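One contact in two related proteins. Structure 1 is AB hydrolase-1 domain-containing protein from Parabacteroides distasonis, which probably hydrolyses ester bonds, as a putative esterase of the alpha/beta hydrolase family whose natural substrate is not known: PDB 4Q34 (chain A, 1.60 Å), residues G12-G17 and A34-Q39. Structure 2 is esterase from Alcaligenes sp.: PDB 1QLW (chain B, 1.09 Å), residues G19-G24 and M50-Q55. Both blocks share one frame: the second was fitted to the first on N, CA, C and O of the twelve residues, RMSD 0.47 Å. Numbering follows each deposited sequence.

Structure 1 (4Q34).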
loop_
_atom_site.group_PDB
_atom_site.type_symbol
_atom_site.label_atom_id
_atom_site.label_comp_id
_atom_site.label_asym_id
_atom_site.label_seq_id
_atom_site.Cartn_x
_atom_site.Cartn_y
_atom_site.Cartn_z
ATOM N N GLY A 12 0.207 -12.715 2.268
ATOM C CA GLY A 12 1.481 -12.160 1.923
ATOM C C GLY A 12 1.339 -11.105 0.841
ATOM O O GLY A 12 0.222 -10.693 0.501
ATOM N N SER A 13 2.475 -10.688 0.299
ATOM C CA SER A 13 2.477 -9.634 -0.705
ATOM C C SER A 13 3.639 -9.855 -1.667
ATOM O O SER A 13 4.621 -10.547 -1.372
ATOM C CB SER A 13 2.618 -8.277 -0.052
ATOM O OG SER A 13 3.859 -8.154 0.657
ATOM N N PHE A 14 3.507 -9.266 -2.830
ATOM C CA PHE A 14 4.557 -9.374 -3.863
ATOM C C PHE A 14 4.351 -8.329 -4.911
ATOM O O PHE A 14 3.253 -7.809 -5.046
ATOM C CB PHE A 14 4.571 -10.782 -4.508
ATOM C CG PHE A 14 3.235 -11.238 -5.068
ATOM C CD1 PHE A 14 2.881 -10.972 -6.393
ATOM C CD2 PHE A 14 2.345 -11.961 -4.288
ATOM C CE1 PHE A 14 1.698 -11.422 -6.941
ATOM C CE2 PHE A 14 1.151 -12.410 -4.823
ATOM C CZ PHE A 14 0.804 -12.124 -6.150
ATOM N N ALA A 15 5.413 -8.031 -5.661
ATOM C CA ALA A 15 5.305 -7.245 -6.863
ATOM C C ALA A 15 5.087 -8.210 -8.027
ATOM O O ALA A 15 5.578 -9.342 -8.000
ATOM C CB ALA A 15 6.572 -6.448 -7.123
ATOM N N VAL A 16 4.345 -7.766 -9.040
ATOM C CA VAL A 16 4.058 -8.629 -10.186
ATOM C C VAL A 16 4.108 -7.823 -11.451
ATOM O O VAL A 16 3.670 -6.668 -11.482
ATOM C CB VAL A 16 2.698 -9.373 -10.041
ATOM C CG1 VAL A 16 1.500 -8.417 -10.108
ATOM C CG2 VAL A 16 2.553 -10.530 -11.033
ATOM N N GLY A 17 4.638 -8.435 -12.517
ATOM C CA GLY A 17 4.785 -7.737 -13.774
ATOM C C GLY A 17 5.867 -6.660 -13.736
ATOM O O GLY A 17 6.801 -6.695 -12.926
ATOM N N ALA A 34 2.845 -4.050 -10.588
ATOM C CA ALA A 34 1.774 -3.819 -9.617
ATOM C C ALA A 34 2.257 -4.351 -8.279
ATOM O O ALA A 34 3.157 -5.232 -8.239
ATOM C CB ALA A 34 0.504 -4.559 -10.034
ATOM N N TYR A 35 1.616 -3.883 -7.199
ATOM C CA TYR A 35 1.810 -4.428 -5.877
ATOM C C TYR A 35 0.545 -5.185 -5.490
ATOM O O TYR A 35 -0.549 -4.721 -5.757
ATOM C CB TYR A 35 2.095 -3.352 -4.843
ATOM C CG TYR A 35 1.930 -3.815 -3.401
ATOM C CD1 TYR A 35 0.721 -3.690 -2.769
ATOM C CD2 TYR A 35 2.987 -4.344 -2.683
ATOM C CE1 TYR A 35 0.548 -4.080 -1.442
ATOM C CE2 TYR A 35 2.838 -4.749 -1.355
ATOM C CZ TYR A 35 1.607 -4.601 -0.732
ATOM O OH TYR A 35 1.415 -4.995 0.573
ATOM N N VAL A 36 0.712 -6.357 -4.897
ATOM C CA VAL A 36 -0.412 -7.225 -4.555
ATOM C C VAL A 36 -0.324 -7.677 -3.097
ATOM O O VAL A 36 0.725 -8.115 -2.635
ATOM C CB VAL A 36 -0.381 -8.483 -5.463
ATOM C CG1 VAL A 36 -1.562 -9.401 -5.135
ATOM C CG2 VAL A 36 -0.355 -8.063 -6.913
ATOM N N PHE A 37 -1.435 -7.592 -2.370
ATOM C CA PHE A 37 -1.525 -8.221 -1.052
ATOM C C PHE A 37 -2.636 -9.250 -1.155
ATOM O O PHE A 37 -3.706 -8.945 -1.687
ATOM C CB PHE A 37 -1.864 -7.184 0.022
ATOM C CG PHE A 37 -2.025 -7.774 1.390
ATOM C CD1 PHE A 37 -0.942 -8.028 2.205
ATOM C CD2 PHE A 37 -3.302 -8.043 1.883
ATOM C CE1 PHE A 37 -1.111 -8.582 3.488
ATOM C CE2 PHE A 37 -3.472 -8.581 3.160
ATOM C CZ PHE A 37 -2.383 -8.840 3.962
ATOM N N TYR A 38 -2.408 -10.462 -0.647
ATOM C CA TYR A 38 -3.371 -11.523 -0.818
ATOM C C TYR A 38 -3.610 -12.258 0.483
ATOM O O TYR A 38 -2.744 -12.336 1.355
ATOM C CB TYR A 38 -2.947 -12.518 -1.922
ATOM C CG TYR A 38 -1.844 -13.457 -1.457
ATOM C CD1 TYR A 38 -0.503 -13.076 -1.527
ATOM C CD2 TYR A 38 -2.148 -14.688 -0.870
ATOM C CE1 TYR A 38 0.505 -13.905 -1.062
ATOM C CE2 TYR A 38 -1.146 -15.516 -0.407
ATOM C CZ TYR A 38 0.172 -15.117 -0.493
ATOM O OH TYR A 38 1.156 -15.971 -0.034
ATOM N N GLN A 39 -4.804 -12.816 0.596
ATOM C CA GLN A 39 -5.111 -13.697 1.732
ATOM C C GLN A 39 -5.892 -14.877 1.232
ATOM O O GLN A 39 -6.841 -14.706 0.443
ATOM C CB GLN A 39 -5.958 -12.899 2.749
ATOM C CG GLN A 39 -5.269 -11.679 3.320
ATOM C CD GLN A 39 -6.086 -10.990 4.379
ATOM O OE1 GLN A 39 -7.119 -10.349 4.094
ATOM N NE2 GLN A 39 -5.604 -11.053 5.602
#

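Structure 2 (1QLW).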
loop_
_atom_site.group_PDB
_atom_site.type_symbol
_atom_site.label_atom_id
_atom_site.label_comp_id
_atom_site.label_asym_id
_atom_site.label_seq_id
_atom_site.Cartn_x
_atom_site.Cartn_y
_atom_site.Cartn_z
ATOM N N GLY B 19 0.229 -12.636 2.460
ATOM C CA GLY B 19 1.514 -12.160 1.979
ATOM C C GLY B 19 1.323 -11.057 0.950
ATOM O O GLY B 19 0.208 -10.598 0.666
ATOM N N SER B 20 2.441 -10.711 0.339
ATOM C CA SER B 20 2.514 -9.631 -0.622
ATOM C C SER B 20 3.595 -9.928 -1.643
ATOM O O SER B 20 4.612 -10.556 -1.296
ATOM C CB SER B 20 2.947 -8.321 0.080
ATOM O OG SER B 20 2.067 -8.015 1.120
ATOM N N PHE B 21 3.389 -9.455 -2.865
ATOM C CA PHE B 21 4.384 -9.621 -3.917
ATOM C C PHE B 21 4.070 -8.582 -5.002
ATOM O O PHE B 21 3.045 -7.895 -4.917
ATOM C CB PHE B 21 4.411 -11.032 -4.491
ATOM C CG PHE B 21 3.122 -11.531 -5.069
ATOM C CD1 PHE B 21 2.171 -12.165 -4.281
ATOM C CD2 PHE B 21 2.813 -11.353 -6.405
ATOM C CE1 PHE B 21 0.992 -12.652 -4.818
ATOM C CE2 PHE B 21 1.629 -11.812 -6.959
ATOM C CZ PHE B 21 0.724 -12.465 -6.157
ATOM N N PHE B 22 4.944 -8.522 -5.994
ATOM C CA PHE B 22 4.718 -7.642 -7.122
ATOM C C PHE B 22 4.656 -8.442 -8.405
ATOM O O PHE B 22 5.263 -9.510 -8.540
ATOM C CB PHE B 22 5.861 -6.612 -7.276
ATOM C CG PHE B 22 5.741 -5.533 -6.234
ATOM C CD1 PHE B 22 6.178 -5.725 -4.928
ATOM C CD2 PHE B 22 5.166 -4.309 -6.554
ATOM C CE1 PHE B 22 6.002 -4.730 -3.987
ATOM C CE2 PHE B 22 5.022 -3.308 -5.624
ATOM C CZ PHE B 22 5.440 -3.522 -4.323
ATOM N N VAL B 23 3.916 -7.906 -9.372
ATOM C CA VAL B 23 3.815 -8.481 -10.699
ATOM C C VAL B 23 4.363 -7.471 -11.708
ATOM O O VAL B 23 4.022 -6.291 -11.703
ATOM C CB VAL B 23 2.344 -8.768 -11.056
ATOM C CG1 VAL B 23 2.220 -9.251 -12.482
ATOM C CG2 VAL B 23 1.788 -9.755 -10.039
ATOM N N GLY B 24 5.224 -7.967 -12.601
ATOM C CA GLY B 24 5.652 -7.168 -13.729
ATOM C C GLY B 24 6.688 -6.114 -13.389
ATOM O O GLY B 24 7.492 -6.230 -12.459
ATOM N N MET B 50 3.148 -3.966 -10.280
ATOM C CA MET B 50 1.868 -3.895 -9.564
ATOM C C MET B 50 1.981 -4.593 -8.211
ATOM O O MET B 50 2.274 -5.807 -8.165
ATOM C CB MET B 50 0.785 -4.563 -10.424
ATOM C CG MET B 50 -0.582 -4.643 -9.765
ATOM S SD MET B 50 -1.805 -5.382 -10.870
ATOM C CE MET B 50 -1.402 -7.129 -10.730
ATOM N N TYR B 51 1.727 -3.865 -7.139
ATOM C CA TYR B 51 1.658 -4.421 -5.785
ATOM C C TYR B 51 0.423 -5.295 -5.625
ATOM O O TYR B 51 -0.679 -4.912 -6.034
ATOM C CB TYR B 51 1.542 -3.263 -4.798
ATOM C CG TYR B 51 1.303 -3.659 -3.354
ATOM C CD1 TYR B 51 2.326 -4.224 -2.584
ATOM C CD2 TYR B 51 0.072 -3.465 -2.759
ATOM C CE1 TYR B 51 2.103 -4.574 -1.268
ATOM C CE2 TYR B 51 -0.145 -3.812 -1.436
ATOM C CZ TYR B 51 0.886 -4.353 -0.681
ATOM O OH TYR B 51 0.626 -4.651 0.643
ATOM N N VAL B 52 0.606 -6.443 -4.984
ATOM C CA VAL B 52 -0.463 -7.384 -4.709
ATOM C C VAL B 52 -0.377 -7.847 -3.255
ATOM O O VAL B 52 0.655 -8.387 -2.847
ATOM C CB VAL B 52 -0.396 -8.621 -5.627
ATOM C CG1 VAL B 52 -1.614 -9.511 -5.401
ATOM C CG2 VAL B 52 -0.265 -8.226 -7.097
ATOM N N ARG B 53 -1.454 -7.687 -2.498
ATOM C CA ARG B 53 -1.563 -8.206 -1.134
ATOM C C ARG B 53 -2.582 -9.331 -1.169
ATOM O O ARG B 53 -3.702 -9.128 -1.657
ATOM C CB ARG B 53 -2.029 -7.118 -0.171
ATOM C CG ARG B 53 -2.252 -7.611 1.251
ATOM C CD ARG B 53 -0.980 -7.992 1.911
ATOM N NE ARG B 53 -1.161 -8.112 3.356
ATOM C CZ ARG B 53 -0.230 -8.560 4.181
ATOM N NH1 ARG B 53 0.915 -8.928 3.625
ATOM N NH2 ARG B 53 -0.426 -8.634 5.492
ATOM N N TYR B 54 -2.237 -10.518 -0.689
ATOM C CA TYR B 54 -3.136 -11.668 -0.717
ATOM C C TYR B 54 -3.426 -12.150 0.706
ATOM O O TYR B 54 -2.595 -12.101 1.621
ATOM C CB TYR B 54 -2.568 -12.805 -1.580
ATOM C CG TYR B 54 -1.353 -13.528 -1.058
ATOM C CD1 TYR B 54 -1.486 -14.636 -0.224
ATOM C CD2 TYR B 54 -0.060 -13.132 -1.398
ATOM C CE1 TYR B 54 -0.380 -15.311 0.257
ATOM C CE2 TYR B 54 1.043 -13.819 -0.914
ATOM C CZ TYR B 54 0.891 -14.898 -0.076
ATOM O OH TYR B 54 2.008 -15.538 0.410
ATOM N N GLN B 55 -4.654 -12.649 0.862
ATOM C CA GLN B 55 -5.096 -13.301 2.090
ATOM C C GLN B 55 -5.873 -14.542 1.662
ATOM O O GLN B 55 -6.719 -14.467 0.770
ATOM C CB GLN B 55 -5.892 -12.353 2.969
ATOM C CG GLN B 55 -4.988 -11.287 3.575
ATOM C CD GLN B 55 -5.532 -10.425 4.662
ATOM O OE1 GLN B 55 -5.132 -10.484 5.832
ATOM N NE2 GLN B 55 -6.462 -9.584 4.263
#

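Structure 1 (4Q34)
Phe14 and Val36 pair across antiparallel strands 10-16 and 28-41, at one edge of the mixed sheet of this alpha/beta hydrolase; strand 83-87 flanks the second. Backbone hydrogen bonds join Gly12 to Tyr38, Phe14 to Val36 and Val16 to Ala34. On the face turned to helix 153-167, Val36 CB lies over the Phe14 ring in a CH-pi contact, 4.0 Å from its centroid. Val16 CG1 meets Val36 CG2 at 3.7 Å and Ala34 CB at 4.0 Å. On the other face, Ala15 CB reaches Ala34 O at 3.8 Å. CG of Phe37 stands opposite N (chi1 178°), bringing CD1 within 3.4 Å of Gly12 O, and Ser13 CB lies at the ring edge, 4.2 Å from Phe37 CD1. Ser13 OG, between the backbone N and carbonyl carbon (chi1 62°), and Tyr35 OH hydrogen-bond Glu63 of the second subunit at the dimer interface.

Structure 2 (1QLW)
Phe21 packs beside Val52 across strands 13-23 and 43-57, whose backbone hydrogen bonds link Gly19 to Tyr54, Phe21 to Val52 and Val23 to Met50. On one face, Val52 CB lies over the Phe21 ring in a CH-pi contact, 4.1 Å from its centroid. Val23 CG2 meets Val52 CG2 at 3.9 Å, and Val23 CB touches Met50 CE at 4.1 Å. On the other face, Phe22 CB is 3.8 Å from Met50 O, and the Phe22 and Tyr51 rings meet obliquely, Phe22 CE2 3.6 Å from Tyr51 CB. Arg53, with CG trans to N, bends at chi2 (68°), placing CD 3.1 Å from Gly19 O and NH1 in a 2.9 Å hydrogen bond to Ser20 OG, anti to the carbonyl carbon (chi1 -57°). Ser20 OG and Tyr51 OH hydrogen-bond Glu79 of the second subunit, whose Asp89 salt-bridges Arg53 NH2.

Structure 1 against structure 2
Both structures keep the antiparallel pairing and its backbone hydrogen bonds, and Phe14(A) and Val36(A) hold the same places as Phe21(B) and Val52(B). Phe37(A) and Arg53(B) follow one course through CG, then CD1 on CD, as far as CE1 of Phe37(A) and NE of Arg53(B), 0.5 Å apart after superposition. Beyond, CE2 and CZ of Phe37(A) are without counterpart; Phe37(A) CE2 touches Gln39(A) CG at 3.6 Å, whereas Arg53(B) NE comes no nearer than 5.0 Å to Gln55(B) CG. NH1 and NH2 of Arg53(B) have no counterpart in Phe37(A), and NH1 donates to Ser20(B) OG at 2.9 Å, a bond the hydrocarbon ring cannot make. The serine differs too: chi1 is 62° in Ser13(A) and -57° in Ser20(B), leaving the OG atoms 1.9 Å apart, a turn perhaps linked to the arginine. At Ala15(A) against Phe22(B) the CA atoms stand 0.8 Å apart after superposition, at Gly17(A) against Gly24(B) 1.0 Å. The ring of Phe22(B) adds packing across the strands, CD2 lying 3.5 Å from Tyr51(B) N; Ala15(A) CB stays 5.3 Å from Tyr35(A) CA. Val16(A) and Val23(B) are modelled with different chi1, yet Val16(A) touches Val36(A) and Val23(B) touches Val52(B). Ala34(A) and Met50(B), both buried, share the CB position; CG, SD and CE of Met50(B) have no counterpart, so more apolar side chain packs there.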